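Local coordinates for protein kinase A regulatory subunit, putative (Trypanosoma cruzi, PDB 6FTF) that binds a nucleoside analogue in each of its two cyclic nucleotide-binding domains and probably regulates a cAMP-independent protein kinase A, at residues F26-E30 and D31-L35; L49-K52 and D53-V57; A64-K67 and H68-I72; L144-G147 and T148-R151. All blocks are in the same frame, centred on the assembly; numbering follows the deposited sequence. Where two conformers were deposited one is given.

Contact 1 of 4, residues F26-E30 and D31-L35; sequences FEKSE and DEMNL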
loop_
_atom_site.group_PDB
_atom_site.type_symbol
_atom_site.label_atom_id
_atom_site.label_comp_id
_atom_site.label_asym_id
_atom_site.label_seq_id
_atom_site.Cartn_x
_atom_site.Cartn_y
_atom_site.Cartn_z
ATOM N N PHE A 26 14.105 15.354 16.570
ATOM C CA PHE A 26 13.340 16.000 17.622
ATOM C C PHE A 26 12.942 14.892 18.575
ATOM O O PHE A 26 12.227 13.965 18.191
ATOM C CB PHE A 26 12.114 16.695 17.035
ATOM C CG PHE A 26 12.454 17.723 16.000
ATOM C CD1 PHE A 26 12.827 19.001 16.379
ATOM C CD2 PHE A 26 12.422 17.413 14.656
ATOM C CE1 PHE A 26 13.149 19.946 15.436
ATOM C CE2 PHE A 26 12.742 18.359 13.712
ATOM C CZ PHE A 26 13.109 19.627 14.105
ATOM N N GLU A 27 13.420 14.976 19.812
ATOM C CA GLU A 27 13.344 13.832 20.713
ATOM C C GLU A 27 11.913 13.325 20.847
ATOM O O GLU A 27 10.971 14.110 20.990
ATOM C CB GLU A 27 13.906 14.196 22.091
ATOM C CG GLU A 27 14.250 12.969 22.918
ATOM C CD GLU A 27 14.377 13.269 24.397
ATOM O OE1 GLU A 27 14.433 14.463 24.762
ATOM O OE2 GLU A 27 14.412 12.308 25.195
ATOM N N LYS A 28 11.767 12.005 20.787
ATOM C CA LYS A 28 10.476 11.339 20.837
ATOM C C LYS A 28 10.462 10.395 22.026
ATOM O O LYS A 28 11.472 9.751 22.331
ATOM C CB LYS A 28 10.251 10.497 19.578
ATOM C CG LYS A 28 10.225 11.254 18.270
ATOM C CD LYS A 28 9.046 12.213 18.206
ATOM C CE LYS A 28 8.873 12.829 16.839
ATOM N NZ LYS A 28 9.962 13.726 16.484
ATOM N N SER A 29 9.312 10.304 22.690
ATOM C CA SER A 29 9.105 9.257 23.666
ATOM C C SER A 29 8.908 7.924 22.942
ATOM O O SER A 29 8.642 7.870 21.736
ATOM C CB SER A 29 7.860 9.568 24.485
ATOM O OG SER A 29 6.726 9.407 23.656
ATOM N N GLU A 30 9.001 6.827 23.691
ATOM C CA GLU A 30 8.735 5.524 23.102
ATOM C C GLU A 30 7.321 5.454 22.542
ATOM O O GLU A 30 7.106 4.918 21.452
ATOM C CB GLU A 30 8.945 4.431 24.146
ATOM C CG GLU A 30 8.894 3.027 23.562
ATOM C CD GLU A 30 9.021 1.948 24.617
ATOM O OE1 GLU A 30 8.099 1.112 24.730
ATOM O OE2 GLU A 30 10.039 1.943 25.339
ATOM N N ASP A 31 6.344 6.005 23.268
ATOM C CA ASP A 31 4.962 5.972 22.800
ATOM C C ASP A 31 4.789 6.805 21.533
ATOM O O ASP A 31 4.058 6.398 20.625
ATOM C CB ASP A 31 4.007 6.453 23.904
ATOM C CG ASP A 31 3.762 5.407 24.991
ATOM O OD1 ASP A 31 3.725 4.195 24.693
ATOM O OD2 ASP A 31 3.572 5.810 26.159
ATOM N N GLU A 32 5.448 7.964 21.447
ATOM C CA GLU A 32 5.393 8.747 20.209
ATOM C C GLU A 32 6.029 7.990 19.054
ATOM O O GLU A 32 5.494 7.974 17.938
ATOM C CB GLU A 32 6.095 10.096 20.370
ATOM C CG GLU A 32 5.344 11.096 21.210
ATOM C CD GLU A 32 6.190 12.303 21.592
ATOM O OE1 GLU A 32 7.434 12.211 21.662
ATOM O OE2 GLU A 32 5.594 13.376 21.832
ATOM N N MET A 33 7.199 7.385 19.286
ATOM C CA MET A 33 7.838 6.596 18.239
ATOM C C MET A 33 6.912 5.498 17.758
ATOM O O MET A 33 6.768 5.285 16.547
ATOM C CB MET A 33 9.145 5.993 18.755
ATOM C CG MET A 33 10.261 6.993 18.880
ATOM S SD MET A 33 10.632 7.770 17.301
ATOM C CE MET A 33 11.329 6.412 16.381
ATOM N N ASN A 34 6.264 4.788 18.681
ATOM C CA ASN A 34 5.365 3.713 18.273
ATOM C C ASN A 34 4.240 4.239 17.389
ATOM O O ASN A 34 3.908 3.632 16.365
ATOM C CB ASN A 34 4.783 3.017 19.498
ATOM C CG ASN A 34 5.825 2.236 20.266
ATOM O OD1 ASN A 34 6.903 1.941 19.748
ATOM N ND2 ASN A 34 5.511 1.902 21.509
ATOM N N LEU A 35 3.619 5.351 17.790
ATOM C CA LEU A 35 2.516 5.925 17.028
ATOM C C LEU A 35 2.968 6.317 15.632
ATOM O O LEU A 35 2.336 5.960 14.627
ATOM C CB LEU A 35 1.966 7.134 17.792
ATOM C CG LEU A 35 0.772 7.888 17.198
ATOM C CD1 LEU A 35 0.233 8.821 18.235
ATOM C CD2 LEU A 35 1.078 8.700 15.949
HETATM O O HOH W 1 8.913 14.146 22.654
#

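Contact 2 of 4, residues L49-K52 and D53-V57; sequences LNTK and DIKVV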
loop_
_atom_site.group_PDB
_atom_site.type_symbol
_atom_site.label_atom_id
_atom_site.label_comp_id
_atom_site.label_asym_id
_atom_site.label_seq_id
_atom_site.Cartn_x
_atom_site.Cartn_y
_atom_site.Cartn_z
ATOM N N LEU A 49 11.511 1.335 3.069
ATOM C CA LEU A 49 12.471 1.698 4.102
ATOM C C LEU A 49 12.564 0.597 5.146
ATOM O O LEU A 49 11.561 0.014 5.554
ATOM C CB LEU A 49 12.032 2.989 4.790
ATOM C CG LEU A 49 12.036 4.252 3.936
ATOM C CD1 LEU A 49 11.796 5.456 4.834
ATOM C CD2 LEU A 49 13.316 4.424 3.147
ATOM N N ASN A 50 13.775 0.363 5.625
ATOM C CA ASN A 50 13.973 -0.593 6.704
ATOM C C ASN A 50 13.648 0.043 8.057
ATOM O O ASN A 50 13.367 1.239 8.166
ATOM C CB ASN A 50 15.387 -1.184 6.654
ATOM C CG ASN A 50 16.484 -0.148 6.873
ATOM O OD1 ASN A 50 16.347 0.791 7.653
ATOM N ND2 ASN A 50 17.619 -0.355 6.213
ATOM N N THR A 51 13.677 -0.783 9.107
ATOM C CA THR A 51 13.240 -0.329 10.427
ATOM C C THR A 51 14.084 0.832 10.934
ATOM O O THR A 51 13.543 1.806 11.487
ATOM C CB THR A 51 13.276 -1.495 11.411
ATOM O OG1 THR A 51 12.386 -2.515 10.942
ATOM C CG2 THR A 51 12.854 -1.055 12.815
ATOM N N LYS A 52 15.406 0.752 10.768
ATOM C CA LYS A 52 16.268 1.834 11.225
ATOM C C LYS A 52 15.878 3.141 10.550
ATOM O O LYS A 52 15.721 4.178 11.208
ATOM C CB LYS A 52 17.732 1.497 10.940
ATOM C CG LYS A 52 18.709 2.584 11.357
ATOM C CD LYS A 52 20.149 2.183 11.012
ATOM C CE LYS A 52 21.130 3.322 11.215
ATOM N NZ LYS A 52 22.544 2.872 11.045
ATOM N N ASP A 53 15.676 3.096 9.234
ATOM C CA ASP A 53 15.373 4.313 8.488
ATOM C C ASP A 53 13.976 4.840 8.788
ATOM O O ASP A 53 13.778 6.060 8.840
ATOM C CB ASP A 53 15.561 4.084 6.992
ATOM C CG ASP A 53 17.025 3.961 6.602
ATOM O OD1 ASP A 53 17.907 4.196 7.466
ATOM O OD2 ASP A 53 17.290 3.639 5.425
ATOM N N ILE A 54 12.995 3.955 8.969
ATOM C CA ILE A 54 11.663 4.373 9.424
ATOM C C ILE A 54 11.781 5.181 10.706
ATOM O O ILE A 54 11.123 6.215 10.875
ATOM C CB ILE A 54 10.748 3.141 9.630
ATOM C CG1 ILE A 54 10.306 2.550 8.282
ATOM C CG2 ILE A 54 9.534 3.492 10.515
ATOM C CD1 ILE A 54 9.307 3.391 7.536
ATOM N N LYS A 55 12.588 4.692 11.652
ATOM C CA LYS A 55 12.700 5.374 12.931
ATOM C C LYS A 55 13.460 6.695 12.805
ATOM O O LYS A 55 13.134 7.650 13.517
ATOM C CB LYS A 55 13.259 4.429 13.995
ATOM C CG LYS A 55 12.260 3.330 14.334
ATOM C CD LYS A 55 12.812 2.290 15.291
ATOM C CE LYS A 55 12.894 2.817 16.708
ATOM N NZ LYS A 55 13.417 1.775 17.650
ATOM N N VAL A 56 14.435 6.789 11.896
ATOM C CA VAL A 56 15.078 8.078 11.629
ATOM C C VAL A 56 14.054 9.082 11.125
ATOM O O VAL A 56 14.004 10.235 11.573
ATOM C CB VAL A 56 16.240 7.916 10.627
ATOM C CG1 VAL A 56 16.772 9.266 10.183
ATOM C CG2 VAL A 56 17.367 7.086 11.224
ATOM N N VAL A 57 13.243 8.671 10.153
ATOM C CA VAL A 57 12.234 9.557 9.593
ATOM C C VAL A 57 11.262 9.992 10.683
ATOM O O VAL A 57 10.935 11.176 10.810
ATOM C CB VAL A 57 11.525 8.866 8.412
ATOM C CG1 VAL A 57 10.320 9.661 7.966
ATOM C CG2 VAL A 57 12.489 8.690 7.239
HETATM O O HOH W 2 15.805 1.803 4.214
HETATM O O HOH W 3 19.645 1.587 7.445
#

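Contact 3 of 4, residues A64-K67 and H68-I72; sequences ATFK and HDDCI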
loop_
_atom_site.group_PDB
_atom_site.type_symbol
_atom_site.label_atom_id
_atom_site.label_comp_id
_atom_site.label_asym_id
_atom_site.label_seq_id
_atom_site.Cartn_x
_atom_site.Cartn_y
_atom_site.Cartn_z
ATOM N N ALA A 64 1.803 18.928 13.991
ATOM C CA ALA A 64 1.028 20.121 13.682
ATOM C C ALA A 64 -0.452 19.804 13.807
ATOM O O ALA A 64 -0.865 18.663 13.600
ATOM C CB ALA A 64 1.321 20.604 12.261
ATOM N N THR A 65 -1.251 20.812 14.150
ATOM C CA THR A 65 -2.687 20.615 14.225
ATOM C C THR A 65 -3.390 21.710 13.451
ATOM O O THR A 65 -2.872 22.817 13.285
ATOM C CB THR A 65 -3.213 20.596 15.661
ATOM O OG1 THR A 65 -3.058 21.891 16.247
ATOM C CG2 THR A 65 -2.496 19.556 16.474
ATOM N N PHE A 66 -4.600 21.380 13.023
ATOM C CA PHE A 66 -5.433 22.229 12.197
ATOM C C PHE A 66 -6.880 22.052 12.630
ATOM O O PHE A 66 -7.246 21.075 13.290
ATOM C CB PHE A 66 -5.316 21.848 10.717
ATOM C CG PHE A 66 -3.923 21.950 10.177
ATOM C CD1 PHE A 66 -3.052 20.864 10.234
ATOM C CD2 PHE A 66 -3.478 23.128 9.611
ATOM C CE1 PHE A 66 -1.766 20.964 9.747
ATOM C CE2 PHE A 66 -2.183 23.232 9.114
ATOM C CZ PHE A 66 -1.330 22.145 9.186
ATOM N N LYS A 67 -7.709 23.024 12.247
ATOM C CA LYS A 67 -9.138 23.011 12.534
ATOM C C LYS A 67 -9.938 22.979 11.242
ATOM O O LYS A 67 -9.429 23.308 10.172
ATOM C CB LYS A 67 -9.554 24.258 13.324
ATOM C CG LYS A 67 -8.842 24.398 14.644
ATOM C CD LYS A 67 -9.167 23.235 15.567
ATOM C CE LYS A 67 -8.558 23.401 16.949
ATOM N NZ LYS A 67 -9.097 24.590 17.675
ATOM N N HIS A 68 -11.220 22.632 11.375
ATOM C CA HIS A 68 -12.150 22.667 10.253
ATOM C C HIS A 68 -11.971 23.945 9.448
ATOM O O HIS A 68 -11.927 25.046 10.009
ATOM C CB HIS A 68 -13.582 22.599 10.788
ATOM C CG HIS A 68 -14.613 22.506 9.710
ATOM N ND1 HIS A 68 -15.275 23.607 9.207
ATOM C CD2 HIS A 68 -15.075 21.439 9.018
ATOM C CE1 HIS A 68 -16.106 23.217 8.256
ATOM N NE2 HIS A 68 -16.009 21.907 8.126
ATOM N N ASP A 69 -11.907 23.794 8.124
ATOM C CA ASP A 69 -11.774 24.848 7.122
ATOM C C ASP A 69 -10.370 25.447 7.017
ATOM O O ASP A 69 -10.129 26.245 6.096
ATOM C CB ASP A 69 -12.818 25.975 7.249
ATOM C CG ASP A 69 -14.154 25.626 6.617
ATOM O OD1 ASP A 69 -14.236 24.697 5.796
ATOM O OD2 ASP A 69 -15.136 26.328 6.927
ATOM N N ASP A 70 -9.423 25.068 7.872
ATOM C CA ASP A 70 -8.046 25.471 7.636
ATOM C C ASP A 70 -7.524 24.796 6.377
ATOM O O ASP A 70 -7.839 23.636 6.093
ATOM C CB ASP A 70 -7.139 25.005 8.775
ATOM C CG ASP A 70 -7.294 25.800 10.046
ATOM O OD1 ASP A 70 -7.942 26.873 10.047
ATOM O OD2 ASP A 70 -6.722 25.333 11.065
ATOM N N CYS A 71 -6.690 25.512 5.637
ATOM C CA CYS A 71 -5.972 24.929 4.507
ATOM C C CYS A 71 -4.574 24.529 4.953
ATOM O O CYS A 71 -3.809 25.368 5.438
ATOM C CB CYS A 71 -5.882 25.912 3.344
ATOM S SG CYS A 71 -7.460 26.232 2.578
ATOM N N ILE A 72 -4.259 23.239 4.848
ATOM C CA ILE A 72 -2.898 22.785 5.111
ATOM C C ILE A 72 -1.947 23.361 4.070
ATOM O O ILE A 72 -0.811 23.736 4.380
ATOM C CB ILE A 72 -2.851 21.244 5.161
ATOM C CG1 ILE A 72 -3.731 20.723 6.299
ATOM C CG2 ILE A 72 -1.419 20.750 5.321
ATOM C CD1 ILE A 72 -3.900 19.229 6.343
#

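Contact 4 of 4, residues L144-G147 and T148-R151; sequences LVMG and TAIR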
loop_
_atom_site.group_PDB
_atom_site.type_symbol
_atom_site.label_atom_id
_atom_site.label_comp_id
_atom_site.label_asym_id
_atom_site.label_seq_id
_atom_site.Cartn_x
_atom_site.Cartn_y
_atom_site.Cartn_z
ATOM N N LEU A 144 16.237 10.660 2.294
ATOM C CA LEU A 144 16.055 9.394 2.987
ATOM C C LEU A 144 14.838 8.597 2.556
ATOM O O LEU A 144 14.811 7.377 2.778
ATOM C CB LEU A 144 15.956 9.622 4.496
ATOM C CG LEU A 144 17.133 10.316 5.165
ATOM C CD1 LEU A 144 16.914 10.267 6.657
ATOM C CD2 LEU A 144 18.463 9.674 4.798
ATOM N N VAL A 145 13.823 9.221 1.984
ATOM C CA VAL A 145 12.577 8.536 1.685
ATOM C C VAL A 145 12.414 8.266 0.200
ATOM O O VAL A 145 12.119 7.142 -0.204
ATOM C CB VAL A 145 11.373 9.318 2.234
ATOM C CG1 VAL A 145 10.073 8.562 1.923
ATOM C CG2 VAL A 145 11.519 9.550 3.717
ATOM N N MET A 146 12.578 9.290 -0.627
ATOM C CA MET A 146 12.105 9.203 -2.002
ATOM C C MET A 146 12.751 8.042 -2.755
ATOM O O MET A 146 12.067 7.286 -3.458
ATOM C CB MET A 146 12.369 10.520 -2.706
ATOM C CG MET A 146 11.899 10.502 -4.127
ATOM S SD MET A 146 11.899 12.149 -4.805
ATOM C CE MET A 146 11.555 11.789 -6.524
ATOM N N GLY A 147 14.065 7.907 -2.654
ATOM C CA GLY A 147 14.714 6.755 -3.245
ATOM C C GLY A 147 14.362 6.610 -4.703
ATOM O O GLY A 147 14.403 7.582 -5.465
ATOM N N THR A 148 13.996 5.389 -5.088
ATOM C CA THR A 148 13.671 5.055 -6.467
ATOM C C THR A 148 12.178 5.161 -6.771
ATOM O O THR A 148 11.672 4.431 -7.627
ATOM C CB THR A 148 14.211 3.664 -6.810
ATOM O OG1 THR A 148 13.703 2.716 -5.871
ATOM C CG2 THR A 148 15.750 3.655 -6.803
ATOM N N ALA A 149 11.474 6.088 -6.123
ATOM C CA ALA A 149 10.026 6.179 -6.270
ATOM C C ALA A 149 9.603 6.341 -7.720
ATOM O O ALA A 149 8.616 5.741 -8.153
ATOM C CB ALA A 149 9.474 7.342 -5.453
ATOM N N ILE A 150 10.282 7.197 -8.476
ATOM C CA ILE A 150 9.863 7.443 -9.850
ATOM C C ILE A 150 10.087 6.207 -10.711
ATOM O O ILE A 150 9.229 5.829 -11.521
ATOM C CB ILE A 150 10.532 8.722 -10.384
ATOM C CG1 ILE A 150 9.949 9.952 -9.636
ATOM C CG2 ILE A 150 10.337 8.852 -11.890
ATOM C CD1 ILE A 150 10.515 11.318 -10.038
ATOM N N ARG A 151 11.235 5.545 -10.548
ATOM C CA ARG A 151 11.511 4.312 -11.272
ATOM C C ARG A 151 10.488 3.240 -10.944
ATOM O O ARG A 151 10.049 2.500 -11.832
ATOM C CB ARG A 151 12.917 3.823 -10.911
ATOM C CG ARG A 151 13.296 2.485 -11.495
ATOM C CD ARG A 151 14.674 2.051 -10.968
ATOM N NE ARG A 151 15.104 0.770 -11.522
ATOM C CZ ARG A 151 15.744 0.623 -12.682
ATOM N NH1 ARG A 151 16.039 1.674 -13.436
ATOM N NH2 ARG A 151 16.089 -0.588 -13.092
HETATM O O HOH W 4 12.802 8.613 -7.556
#

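Contact 1 of 4, residues F26-E30 and D31-L35
The backbone O of Glu27 and Glu32 OE1 each receive a hydrogen bond from the same water, which bridges the loop and the start of helix 30-42. Next, Lys28 lies against Glu32 and Met33. In one of two conformers of Met33, Lys28 CB lies 3.6 Å from Met33 SD, the two side chains crossing at about a right angle. The Lys28 amine turns back from the helix and donates to the backbone O of Phe26, and further to the carbonyls of Met61 and Gly59. Ser29 is the N-cap. Ser29 OG sits between its own backbone N and carbonyl carbon (chi1 70°) and accepts from Glu32 N at 2.9 Å. In return Ser29 N donates to Glu32 OE1 at 2.9 Å, in a nearly straight bond of 163°. OE1 is met on the anti side, with the donor tilted 28° out of the carboxylate plane. This exchange is a capping box. Ser29 O then takes Met33 N at 2.9 Å, and Glu30 O takes Asn34 N at 2.9 Å. Two donors, a backbone N-H and a water, thus hold Glu32 OE1 beside the N-cap. The negative charge there probably interacts favourably with the helix dipole.

Contact 2 of 4, residues L49-K52 and D53-V57
The Asn50 side chain folds into the space between its backbone N and carbonyl carbon (chi1 63°), which brings OD1 to the amide end of the first turn of helix 51-60, facing Asp53 N. The Asp53 CG stands opposite its own carbonyl carbon (chi1 -72°), and this turns the carboxylate back toward Asn50. Asn50 is the N-cap. Asn50 OD1 accepts from Asp53 N at 2.9 Å, with the donor almost in line with the side-chain C=O. The amide and carboxylate planes are 43° apart. One water accepts from Asn50 ND2 and donates to Asp53 OD1 at 3.1 Å. A second accepts from the backbone N of Asn50 and donates to Asp53 OD2 at 2.7 Å, a water-mediated counterpart of the return bond of a capping box. Asn50 O takes Ile54 N at 2.9 Å, and the next carbonyls, of Thr51 and Lys52, take the amides of Lys55 and Val56. Before the cap, Leu49 CB lies 3.9 Å from Ile54 CD1, which fits a hydrophobic staple. Leu49 CD1 lies 4.1 Å from Val57 CG2. Phe46 touches both Ile54 and Val57, and Thr37 and Leu40 of helix 30-42 also lie on Ile54. Beyond the cap, Thr51 CG2 runs beside Lys55 CD, the two side chains pointing the same way. The chemistry is thus divided. A polar, hydrated cap satisfies an amide of the first turn, while apolar contacts hold the chain before it against the helix. The Asp53 carboxylate near this N-terminal end is probably stabilised by the helix dipole.

Contact 3 of 4, residues A64-K67 and H68-I72
Ile72 lies over the ring of Phe66, and Asp70 grips the backbone of Lys67. The Ile72 CG1 sits 3.8 Å from the centroid of the Phe66 ring and only 3° off the ring normal, a CH-pi contact over the centre of the face. All six ring carbons are therefore about equally far from it. Ile72 CG2 reaches the far end of the ring, 4.1 Å from Phe66 CZ. At the ring edge, near its plane, lies Asp70 OD2, 3.8 Å from Phe66 CB. Asp70 OD2 also accepts from Lys67 N at 2.8 Å. The bond is straight, 171°, but the donor comes from above the carboxylate plane. The Asp70 CG, set opposite its own carbonyl carbon (chi1 -74°), puts OD2 within range of that amide. A type II beta turn from Lys67 to Asp70, closed by Asp70 N to Lys67 O at 2.9 Å, places the Asp70 side chain back beside Lys67 N. Further out, strand 130-137 pairs with the strand of Phe66, and Tyr84 touches both Phe66 and Ile72. The turn carries the chain from strand 62-67 in one sheet to strand 71-73 in the other, with a corner at Ile72. The Ile72 side chain is about 8 Å from the bound 7-cyano-7-deazainosine. Asp70 thus satisfies both the N-H and the C=O of Lys67, the first with its carboxylate and the second with its backbone N.

Contact 4 of 4, residues L144-G147 and T148-R151
Met146 packs along the start of helix 149-160, and Gly147 and Thr148 are the two central residues of the turn that leads there. The Met146 CG lies anti to the backbone N (chi1 -180°) and the chain runs straight on from there, which carries CE out to Ile150. Met146 CE meets Ile150 CD1 at 3.7 Å, the side chains crossing obliquely. Closer in, Met146 CG lies 4.2 Å from Ala149 CB. The backbone O of Met146 accepts from Ala149 N at 3.0 Å in a rather bent bond of 140°, closing a type II' beta turn. Gly147 follows Met146 in this turn and has positive phi. Gly147 O accepts a hydrogen bond from a water at 2.8 Å. The same water accepts from Ile150 N at 3.0 Å, so it links the turn to the new helix. Thr148 is at the N-cap position but its side chain makes no capping bond. The turn joins helix 138-145 to helix 149-160. Met115 of helix 111-116 touches both Met146 and Ala149, and Tyr116 touches Ile150. Before the turn, Leu144 and Val145 lie against Val56 and Val57 of helix 51-60.

In the fold
Along the chain the four contacts come in series, and none encloses or crosses another. Contact 1 starts helix 30-42 and contact 2 starts helix 51-60. These two helices follow each other, and in one conformer of Met33 the contacts touch through Met33 CE and Lys55 O. Contact 3 lies at the end of strand 62-67 and closes the turn to strand 71-73, at the edges of the two sheets. It touches none of the others. Contact 4 closes the turn between helix 138-145 and helix 149-160. It touches contact 2, for example through Leu144 O and Leu49 CD2. Contact 2 thus joins helix 30-42 and helix 51-60 to helix 138-145.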